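Local coordinates for protein nucleoporin NUP170 (Chaetomium thermophilum, PDB 5HAX) that probably serves as a structural scaffold component of the nuclear pore complex, built from a beta-propeller followed by a region of packed alpha-helices, at residues I251-M256 / Q340-Q345; R522-A527 / L591-T596; T430-E435 / H483-R488. All coordinates share one frame; numbering follows the deposited sequence.

Overall arrangement
Interactions 1 and 3 both join neighbouring sheets of the beta-propeller. Their centres are 33 Å apart, and their nearest atoms are about 21 Å apart. Interaction 2 lies among the helices that follow the propeller. It sits on the opposite side of the chain's centre from interaction 1, with 42 Å between their centres. Interaction 3 is nearer to the helices: its centre is 29 Å from that of interaction 2, with nearest atoms about 12 Å apart. Strand 481-487 of interaction 3 is followed directly by helix 490-501, where the chain leaves the propeller. All three contacts are buried. None shares a residue with another, and none includes a ligand.

Interaction 1. Residues I251-M256 / Q340-Q345; sequences IRTYHM and QSMQLQ
Met342 reaches from strand 341-348 to Ile251 and Thr253 on strand 251-255. The two strands belong to neighbouring blades of the beta-propeller, so this is packing between sheets. No hydrogen bond joins the segments. The nearest CA atoms, those of Thr253 and Gln340, are 8.9 Å apart, too far for backbone pairing; Met342 does the bridging.

The Met342 side chain sets out from CB in the direction of strand 251-255. CG lies anti to the backbone N (chi1 172°), and the next torsion is also extended. This carries the sulfur well out from its own strand. SD meets the CG2 methyl of Ile251 at 4.1 Å, and the two side chains cross at about a right angle. The chain then bends at chi3 (-72°), which turns the CE methyl away from the line of the stem and onto Thr253.

Ile266 and Leu321 also touch the Met342 side chain. They come from the sheets on the two sides of the contact. The backbone carbonyl of Met342 is tied as well, because Lys268 NZ donates a hydrogen bond to its O. Just before Met342, a classic beta bulge sets Gln340 and Ser341 opposite the single residue Thr324 of strand 318-324.

Thr253 and Met342 cross at a slant. The CE methyl of Met342 is what reaches the hydroxyl, with OG1 of Thr253 3.4 Å from Met342 CE.

Interaction 2. Residues R522-A527 / L591-T596; sequences RVETIA and LALYLT
Leu593 points one methyl, CD2, at three residues of helix 522-533: Val523, Glu524 and Ala527. Its CG is anti to the backbone N (chi1 -173°), which carries the branch across to the other helix. The glutamate crosses the leucine at about a right angle. Its chain is bent at chi2 (-76°), and this swings the carboxylate back to the leucine although CB points away from it. CD2 lies over a face of the carboxylate, 3.5 Å from Glu524 OE2 and 3.7 Å from Glu524 CD. Val523 runs obliquely past the leucine, with its CG1 4.0 Å from Leu593 CD2. Ala527 CB closes the group at 4.3 Å from Leu593 CD2.

This is helix-helix packing in the alpha-helical region that follows the propeller. The axes of the two short segments cross at -62° and come within 9.2 Å. The closest backbone approach is at Ala527, whose side chain is a single methyl; its CA is 6.0 Å from the CA of Tyr594.

The polar end of Glu524 looks elsewhere for its partners. OE2 forms salt bridges with Arg597, one residue beyond segment 591-596, and with Lys415 from helix 411-416. The Tyr594 ring turns away from residues 522-527. It meets Phe467 edge-to-face, and its OH is hydrogen-bonded to Gln536 NE2.

Interaction 3. Residues T430-E435 / H483-R488; sequences TWIELE and HIVRRR
The imidazole of His483 has the Leu434 side chain over one face. The nearest pair is Leu434 CD2 and His483 NE2, at 4.4 Å, a loose contact. Leu434 lies just past the end of strand 427-433. Its CB does not point straight at the other segment, but chi2 (175°) puts CD1 anti to CA and leaves CD2 as the branch turned to the imidazole. Asn438, in a loop, also touches His483.

Further along, Ile432 and Val485 reach toward each other tip to tip. Ile432 CD1 meets Val485 CG1 at 4.1 Å. CG1, anti to the valine's backbone N (chi1 -179°), is the branch presented to the isoleucine. Phe392 packs against Val485, while Val52 and Val406 pack against Ile432.

Strand 427-433 belongs to one sheet of the propeller and strand 481-487 to the next. The CA atoms of Ile432 and Val485 are 9.5 Å apart, a spacing that suits facing side chains rather than backbone pairing. Strand 481-487 is hydrogen-bonded between strands 473-478 and 50-57. The sheet thus combines strands from early and late in the propeller sequence, the closure often called velcro in beta-propellers.

No hydrogen bond or salt bridge crosses this contact. Methyl groups meet a methyl or a ring face, so the two sheets are held here by van der Waals packing and the burial of apolar surface, with no directional bond to fix their register.

Interaction 1. Residues I251-M256 / Q340-Q345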
loop_
_atom_site.group_PDB
_atom_site.type_symbol
_atom_site.label_atom_id
_atom_site.label_comp_id
_atom_site.label_asym_id
_atom_site.label_seq_id
_atom_site.Cartn_x
_atom_site.Cartn_y
_atom_site.Cartn_z
ATOM N N ILE A 251 11.206 -14.259 -18.505
ATOM C CA ILE A 251 10.339 -14.278 -17.330
ATOM C C ILE A 251 9.883 -15.713 -17.110
ATOM O O ILE A 251 9.242 -16.308 -17.985
ATOM C CB ILE A 251 9.128 -13.348 -17.501
ATOM C CG1 ILE A 251 9.581 -11.908 -17.757
ATOM C CG2 ILE A 251 8.226 -13.420 -16.272
ATOM C CD1 ILE A 251 8.445 -10.967 -18.115
ATOM N N ARG A 252 10.201 -16.262 -15.942
ATOM C CA ARG A 252 9.782 -17.603 -15.560
ATOM C C ARG A 252 8.803 -17.517 -14.396
ATOM O O ARG A 252 9.014 -16.747 -13.455
ATOM C CB ARG A 252 10.989 -18.462 -15.175
ATOM C CG ARG A 252 11.918 -18.773 -16.343
ATOM C CD ARG A 252 13.163 -19.521 -15.887
ATOM N NE ARG A 252 13.947 -20.029 -17.012
ATOM C CZ ARG A 252 14.858 -19.325 -17.681
ATOM N NH1 ARG A 252 15.108 -18.063 -17.355
ATOM N NH2 ARG A 252 15.519 -19.885 -18.685
ATOM N N THR A 253 7.727 -18.298 -14.476
ATOM C CA THR A 253 6.696 -18.348 -13.445
ATOM C C THR A 253 6.700 -19.731 -12.808
ATOM O O THR A 253 6.680 -20.743 -13.516
ATOM C CB THR A 253 5.311 -18.045 -14.024
ATOM O OG1 THR A 253 5.332 -16.771 -14.680
ATOM C CG2 THR A 253 4.244 -18.034 -12.924
ATOM N N TYR A 254 6.728 -19.764 -11.479
ATOM C CA TYR A 254 6.701 -20.997 -10.704
ATOM C C TYR A 254 5.486 -20.980 -9.788
ATOM O O TYR A 254 5.116 -19.928 -9.258
ATOM C CB TYR A 254 7.977 -21.160 -9.869
ATOM C CG TYR A 254 9.258 -21.173 -10.672
ATOM C CD1 TYR A 254 9.811 -19.994 -11.151
ATOM C CD2 TYR A 254 9.919 -22.362 -10.939
ATOM C CE1 TYR A 254 10.984 -20.000 -11.883
ATOM C CE2 TYR A 254 11.094 -22.379 -11.669
ATOM C CZ TYR A 254 11.624 -21.196 -12.137
ATOM O OH TYR A 254 12.791 -21.206 -12.863
ATOM N N HIS A 255 4.870 -22.145 -9.599
ATOM C CA HIS A 255 3.681 -22.283 -8.766
ATOM C C HIS A 255 3.997 -23.179 -7.579
ATOM O O HIS A 255 4.623 -24.232 -7.740
ATOM C CB HIS A 255 2.509 -22.856 -9.565
ATOM C CG HIS A 255 1.269 -23.059 -8.751
ATOM N ND1 HIS A 255 0.763 -24.308 -8.463
ATOM C CD2 HIS A 255 0.437 -22.170 -8.158
ATOM C CE1 HIS A 255 -0.329 -24.180 -7.731
ATOM N NE2 HIS A 255 -0.549 -22.893 -7.530
ATOM N N MET A 256 3.560 -22.757 -6.392
ATOM C CA MET A 256 3.748 -23.531 -5.166
ATOM C C MET A 256 2.520 -24.416 -4.970
ATOM O O MET A 256 1.575 -24.083 -4.255
ATOM C CB MET A 256 3.977 -22.602 -3.979
ATOM C CG MET A 256 5.248 -21.778 -4.086
ATOM S SD MET A 256 5.351 -20.490 -2.831
ATOM C CE MET A 256 5.622 -19.048 -3.857
ATOM N N GLN A 340 -0.835 -21.414 -17.001
ATOM C CA GLN A 340 -0.005 -22.104 -17.978
ATOM C C GLN A 340 0.359 -21.234 -19.171
ATOM O O GLN A 340 1.098 -21.694 -20.049
ATOM C CB GLN A 340 -0.710 -23.378 -18.471
ATOM C CG GLN A 340 -0.952 -24.410 -17.377
ATOM C CD GLN A 340 0.339 -24.917 -16.755
ATOM O OE1 GLN A 340 1.397 -24.899 -17.385
ATOM N NE2 GLN A 340 0.258 -25.366 -15.506
ATOM N N SER A 341 -0.119 -19.993 -19.220
ATOM C CA SER A 341 0.161 -19.087 -20.322
ATOM C C SER A 341 0.326 -17.681 -19.768
ATOM O O SER A 341 -0.278 -17.325 -18.754
ATOM C CB SER A 341 -0.962 -19.121 -21.369
ATOM O OG SER A 341 -0.708 -18.215 -22.426
ATOM N N MET A 342 1.164 -16.890 -20.438
ATOM C CA MET A 342 1.400 -15.499 -20.079
ATOM C C MET A 342 1.514 -14.683 -21.356
ATOM O O MET A 342 2.196 -15.090 -22.301
ATOM C CB MET A 342 2.673 -15.338 -19.232
ATOM C CG MET A 342 3.081 -13.887 -18.988
ATOM S SD MET A 342 4.510 -13.728 -17.894
ATOM C CE MET A 342 3.784 -14.165 -16.318
ATOM N N GLN A 343 0.850 -13.528 -21.379
ATOM C CA GLN A 343 0.761 -12.722 -22.589
ATOM C C GLN A 343 0.866 -11.244 -22.250
ATOM O O GLN A 343 0.232 -10.766 -21.304
ATOM C CB GLN A 343 -0.557 -12.993 -23.326
ATOM C CG GLN A 343 -0.722 -12.209 -24.615
ATOM C CD GLN A 343 -2.030 -12.517 -25.316
ATOM O OE1 GLN A 343 -2.719 -13.478 -24.975
ATOM N NE2 GLN A 343 -2.381 -11.698 -26.301
ATOM N N LEU A 344 1.664 -10.524 -23.036
ATOM C CA LEU A 344 1.717 -9.072 -22.929
ATOM C C LEU A 344 0.441 -8.475 -23.513
ATOM O O LEU A 344 0.175 -8.611 -24.712
ATOM C CB LEU A 344 2.948 -8.525 -23.646
ATOM C CG LEU A 344 3.000 -7.001 -23.803
ATOM C CD1 LEU A 344 2.798 -6.306 -22.464
ATOM C CD2 LEU A 344 4.316 -6.573 -24.432
ATOM N N GLN A 345 -0.342 -7.811 -22.666
ATOM C CA GLN A 345 -1.657 -7.293 -23.026
ATOM C C GLN A 345 -1.701 -5.781 -23.165
ATOM O O GLN A 345 -2.330 -5.273 -24.097
ATOM C CB GLN A 345 -2.689 -7.715 -21.971
ATOM C CG GLN A 345 -2.972 -9.208 -21.915
ATOM C CD GLN A 345 -3.899 -9.671 -23.021
ATOM O OE1 GLN A 345 -4.115 -8.964 -24.004
ATOM N NE2 GLN A 345 -4.461 -10.863 -22.860
#

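Interaction 2. Residues R522-A527 / L591-T596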
loop_
_atom_site.group_PDB
_atom_site.type_symbol
_atom_site.label_atom_id
_atom_site.label_comp_id
_atom_site.label_asym_id
_atom_site.label_seq_id
_atom_site.Cartn_x
_atom_site.Cartn_y
_atom_site.Cartn_z
ATOM N N ARG A 522 -17.599 17.692 -8.481
ATOM C CA ARG A 522 -18.001 18.656 -7.460
ATOM C C ARG A 522 -18.132 18.002 -6.090
ATOM O O ARG A 522 -17.705 18.577 -5.083
ATOM C CB ARG A 522 -19.313 19.332 -7.862
ATOM C CG ARG A 522 -19.665 20.550 -7.009
ATOM C CD ARG A 522 -20.876 21.302 -7.552
ATOM N NE ARG A 522 -20.669 21.779 -8.919
ATOM C CZ ARG A 522 -20.133 22.954 -9.239
ATOM N NH1 ARG A 522 -19.991 23.289 -10.515
ATOM N NH2 ARG A 522 -19.737 23.796 -8.293
ATOM N N VAL A 523 -18.713 16.800 -6.024
ATOM C CA VAL A 523 -18.953 16.163 -4.729
ATOM C C VAL A 523 -17.633 15.866 -4.027
ATOM O O VAL A 523 -17.455 16.181 -2.845
ATOM C CB VAL A 523 -19.798 14.888 -4.906
ATOM C CG1 VAL A 523 -19.895 14.115 -3.589
ATOM C CG2 VAL A 523 -21.193 15.238 -5.416
ATOM N N GLU A 524 -16.690 15.248 -4.742
ATOM C CA GLU A 524 -15.398 14.932 -4.140
ATOM C C GLU A 524 -14.671 16.196 -3.697
ATOM O O GLU A 524 -14.015 16.209 -2.648
ATOM C CB GLU A 524 -14.539 14.136 -5.124
ATOM C CG GLU A 524 -15.029 12.710 -5.375
ATOM C CD GLU A 524 -14.718 11.760 -4.230
ATOM O OE1 GLU A 524 -13.957 12.142 -3.316
ATOM O OE2 GLU A 524 -15.234 10.622 -4.251
ATOM N N THR A 525 -14.783 17.275 -4.477
ATOM C CA THR A 525 -14.109 18.519 -4.122
ATOM C C THR A 525 -14.715 19.131 -2.864
ATOM O O THR A 525 -13.990 19.566 -1.962
ATOM C CB THR A 525 -14.183 19.512 -5.282
ATOM O OG1 THR A 525 -13.653 18.911 -6.470
ATOM C CG2 THR A 525 -13.391 20.775 -4.959
ATOM N N ILE A 526 -16.046 19.189 -2.794
ATOM C CA ILE A 526 -16.701 19.758 -1.622
ATOM C C ILE A 526 -16.476 18.872 -0.405
ATOM O O ILE A 526 -16.390 19.368 0.726
ATOM C CB ILE A 526 -18.203 19.966 -1.908
ATOM C CG1 ILE A 526 -18.397 20.973 -3.050
ATOM C CG2 ILE A 526 -18.944 20.433 -0.654
ATOM C CD1 ILE A 526 -17.892 22.379 -2.754
ATOM N N ALA A 527 -16.374 17.557 -0.607
ATOM C CA ALA A 527 -16.061 16.660 0.500
ATOM C C ALA A 527 -14.655 16.916 1.030
ATOM O O ALA A 527 -14.417 16.829 2.241
ATOM C CB ALA A 527 -16.213 15.206 0.056
ATOM N N LEU A 591 -21.386 15.624 2.495
ATOM C CA LEU A 591 -21.484 15.269 3.907
ATOM C C LEU A 591 -21.710 13.774 4.078
ATOM O O LEU A 591 -21.111 13.143 4.958
ATOM C CB LEU A 591 -22.611 16.060 4.570
ATOM C CG LEU A 591 -22.886 15.738 6.042
ATOM C CD1 LEU A 591 -21.667 16.051 6.897
ATOM C CD2 LEU A 591 -24.107 16.503 6.531
ATOM N N ALA A 592 -22.572 13.191 3.243
ATOM C CA ALA A 592 -22.802 11.751 3.294
ATOM C C ALA A 592 -21.550 10.978 2.904
ATOM O O ALA A 592 -21.239 9.944 3.505
ATOM C CB ALA A 592 -23.966 11.380 2.377
ATOM N N LEU A 593 -20.820 11.463 1.897
ATOM C CA LEU A 593 -19.609 10.776 1.461
ATOM C C LEU A 593 -18.550 10.798 2.554
ATOM O O LEU A 593 -17.967 9.760 2.890
ATOM C CB LEU A 593 -19.081 11.423 0.179
ATOM C CG LEU A 593 -17.906 10.735 -0.520
ATOM C CD1 LEU A 593 -18.259 9.306 -0.910
ATOM C CD2 LEU A 593 -17.486 11.539 -1.743
ATOM N N TYR A 594 -18.300 11.975 3.133
ATOM C CA TYR A 594 -17.321 12.088 4.207
ATOM C C TYR A 594 -17.697 11.204 5.391
ATOM O O TYR A 594 -16.871 10.432 5.891
ATOM C CB TYR A 594 -17.197 13.549 4.640
ATOM C CG TYR A 594 -16.163 13.786 5.715
ATOM C CD1 TYR A 594 -14.881 13.270 5.594
ATOM C CD2 TYR A 594 -16.464 14.535 6.845
ATOM C CE1 TYR A 594 -13.928 13.485 6.572
ATOM C CE2 TYR A 594 -15.517 14.757 7.829
ATOM C CZ TYR A 594 -14.251 14.230 7.687
ATOM O OH TYR A 594 -13.302 14.445 8.661
ATOM N N LEU A 595 -18.948 11.302 5.853
ATOM C CA LEU A 595 -19.379 10.518 7.007
ATOM C C LEU A 595 -19.239 9.023 6.748
ATOM O O LEU A 595 -18.769 8.277 7.616
ATOM C CB LEU A 595 -20.827 10.858 7.363
ATOM C CG LEU A 595 -21.453 10.010 8.476
ATOM C CD1 LEU A 595 -20.657 10.143 9.764
ATOM C CD2 LEU A 595 -22.907 10.399 8.690
ATOM N N THR A 596 -19.655 8.567 5.564
ATOM C CA THR A 596 -19.546 7.150 5.233
ATOM C C THR A 596 -18.106 6.675 5.341
ATOM O O THR A 596 -17.824 5.634 5.945
ATOM C CB THR A 596 -20.085 6.899 3.824
ATOM O OG1 THR A 596 -21.473 7.252 3.771
ATOM C CG2 THR A 596 -19.917 5.430 3.430
#

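Interaction 3. Residues T430-E435 / H483-R488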
loop_
_atom_site.group_PDB
_atom_site.type_symbol
_atom_site.label_atom_id
_atom_site.label_comp_id
_atom_site.label_asym_id
_atom_site.label_seq_id
_atom_site.Cartn_x
_atom_site.Cartn_y
_atom_site.Cartn_z
ATOM N N THR A 430 5.421 13.226 -11.375
ATOM C CA THR A 430 6.340 14.277 -10.952
ATOM C C THR A 430 7.764 13.740 -10.972
ATOM O O THR A 430 7.993 12.528 -10.922
ATOM C CB THR A 430 5.991 14.806 -9.554
ATOM O OG1 THR A 430 6.813 15.940 -9.248
ATOM C CG2 THR A 430 6.195 13.728 -8.495
ATOM N N TRP A 431 8.719 14.668 -11.033
ATOM C CA TRP A 431 10.147 14.366 -11.013
ATOM C C TRP A 431 10.744 14.841 -9.695
ATOM O O TRP A 431 10.670 16.032 -9.375
ATOM C CB TRP A 431 10.872 15.047 -12.172
ATOM C CG TRP A 431 10.704 14.388 -13.495
ATOM C CD1 TRP A 431 9.830 14.741 -14.479
ATOM C CD2 TRP A 431 11.447 13.271 -13.995
ATOM N NE1 TRP A 431 9.978 13.909 -15.562
ATOM C CE2 TRP A 431 10.965 12.997 -15.291
ATOM C CE3 TRP A 431 12.471 12.475 -13.474
ATOM C CZ2 TRP A 431 11.470 11.962 -16.072
ATOM C CZ3 TRP A 431 12.972 11.444 -14.251
ATOM C CH2 TRP A 431 12.471 11.197 -15.535
ATOM N N ILE A 432 11.358 13.924 -8.952
ATOM C CA ILE A 432 12.058 14.243 -7.711
ATOM C C ILE A 432 13.551 14.145 -7.986
ATOM O O ILE A 432 14.051 13.081 -8.371
ATOM C CB ILE A 432 11.636 13.310 -6.567
ATOM C CG1 ILE A 432 10.188 13.614 -6.169
ATOM C CG2 ILE A 432 12.566 13.477 -5.364
ATOM C CD1 ILE A 432 9.565 12.575 -5.274
ATOM N N GLU A 433 14.261 15.250 -7.776
ATOM C CA GLU A 433 15.688 15.320 -8.051
ATOM C C GLU A 433 16.482 14.928 -6.812
ATOM O O GLU A 433 16.208 15.416 -5.710
ATOM C CB GLU A 433 16.080 16.728 -8.501
ATOM C CG GLU A 433 17.551 16.866 -8.872
ATOM C CD GLU A 433 17.887 18.229 -9.446
ATOM O OE1 GLU A 433 16.994 19.101 -9.476
ATOM O OE2 GLU A 433 19.046 18.428 -9.868
ATOM N N LEU A 434 17.453 14.041 -6.999
ATOM C CA LEU A 434 18.436 13.710 -5.979
ATOM C C LEU A 434 19.744 14.427 -6.292
ATOM O O LEU A 434 20.097 14.632 -7.456
ATOM C CB LEU A 434 18.664 12.197 -5.909
ATOM C CG LEU A 434 17.419 11.335 -5.671
ATOM C CD1 LEU A 434 17.776 9.857 -5.745
ATOM C CD2 LEU A 434 16.759 11.664 -4.333
ATOM N N GLU A 435 20.460 14.815 -5.239
ATOM C CA GLU A 435 21.657 15.626 -5.403
ATOM C C GLU A 435 22.752 14.851 -6.134
ATOM O O GLU A 435 22.705 13.625 -6.272
ATOM C CB GLU A 435 22.172 16.103 -4.045
ATOM C CG GLU A 435 21.269 17.120 -3.365
ATOM C CD GLU A 435 21.836 17.618 -2.049
ATOM O OE1 GLU A 435 21.280 18.589 -1.491
ATOM O OE2 GLU A 435 22.835 17.040 -1.571
ATOM N N HIS A 483 15.985 8.598 2.002
ATOM C CA HIS A 483 15.012 9.662 1.798
ATOM C C HIS A 483 13.602 9.100 1.938
ATOM O O HIS A 483 13.295 8.033 1.399
ATOM C CB HIS A 483 15.178 10.298 0.416
ATOM C CG HIS A 483 16.578 10.731 0.110
ATOM N ND1 HIS A 483 17.002 12.036 0.252
ATOM C CD2 HIS A 483 17.652 10.033 -0.334
ATOM C CE1 HIS A 483 18.275 12.122 -0.090
ATOM N NE2 HIS A 483 18.694 10.921 -0.450
ATOM N N ILE A 484 12.747 9.821 2.662
ATOM C CA ILE A 484 11.359 9.416 2.872
ATOM C C ILE A 484 10.488 10.183 1.886
ATOM O O ILE A 484 10.486 11.420 1.872
ATOM C CB ILE A 484 10.904 9.672 4.317
ATOM C CG1 ILE A 484 11.864 9.018 5.318
ATOM C CG2 ILE A 484 9.488 9.146 4.515
ATOM C CD1 ILE A 484 11.957 7.504 5.205
ATOM N N VAL A 485 9.746 9.447 1.064
ATOM C CA VAL A 485 8.804 10.010 0.103
ATOM C C VAL A 485 7.405 9.619 0.550
ATOM O O VAL A 485 7.163 8.454 0.886
ATOM C CB VAL A 485 9.089 9.507 -1.323
ATOM C CG1 VAL A 485 8.105 10.122 -2.314
ATOM C CG2 VAL A 485 10.525 9.819 -1.721
ATOM N N ARG A 486 6.487 10.584 0.548
ATOM C CA ARG A 486 5.128 10.388 1.042
ATOM C C ARG A 486 4.127 10.664 -0.071
ATOM O O ARG A 486 4.249 11.661 -0.791
ATOM C CB ARG A 486 4.847 11.297 2.243
ATOM C CG ARG A 486 3.421 11.206 2.781
ATOM C CD ARG A 486 3.214 12.150 3.955
ATOM N NE ARG A 486 4.058 11.796 5.095
ATOM C CZ ARG A 486 4.447 12.648 6.039
ATOM N NH1 ARG A 486 4.079 13.922 5.989
ATOM N NH2 ARG A 486 5.215 12.228 7.034
ATOM N N ARG A 487 3.146 9.777 -0.203
ATOM C CA ARG A 487 2.027 9.998 -1.106
ATOM C C ARG A 487 1.108 11.075 -0.544
ATOM O O ARG A 487 0.796 11.084 0.651
ATOM C CB ARG A 487 1.258 8.687 -1.300
ATOM C CG ARG A 487 -0.069 8.799 -2.036
ATOM C CD ARG A 487 0.112 9.286 -3.457
ATOM N NE ARG A 487 -1.129 9.176 -4.221
ATOM C CZ ARG A 487 -1.488 10.000 -5.202
ATOM N NH1 ARG A 487 -0.708 11.015 -5.555
ATOM N NH2 ARG A 487 -2.639 9.808 -5.831
ATOM N N ARG A 488 0.673 11.988 -1.409
ATOM C CA ARG A 488 -0.226 13.067 -1.021
ATOM C C ARG A 488 -1.650 12.740 -1.446
ATOM O O ARG A 488 -1.884 12.315 -2.583
ATOM C CB ARG A 488 0.222 14.395 -1.631
ATOM C CG ARG A 488 1.454 14.953 -0.949
ATOM C CD ARG A 488 2.007 16.179 -1.642
ATOM N NE ARG A 488 1.344 17.408 -1.216
ATOM C CZ ARG A 488 1.941 18.594 -1.133
ATOM N NH1 ARG A 488 1.250 19.655 -0.737
ATOM N NH2 ARG A 488 3.227 18.726 -1.439
#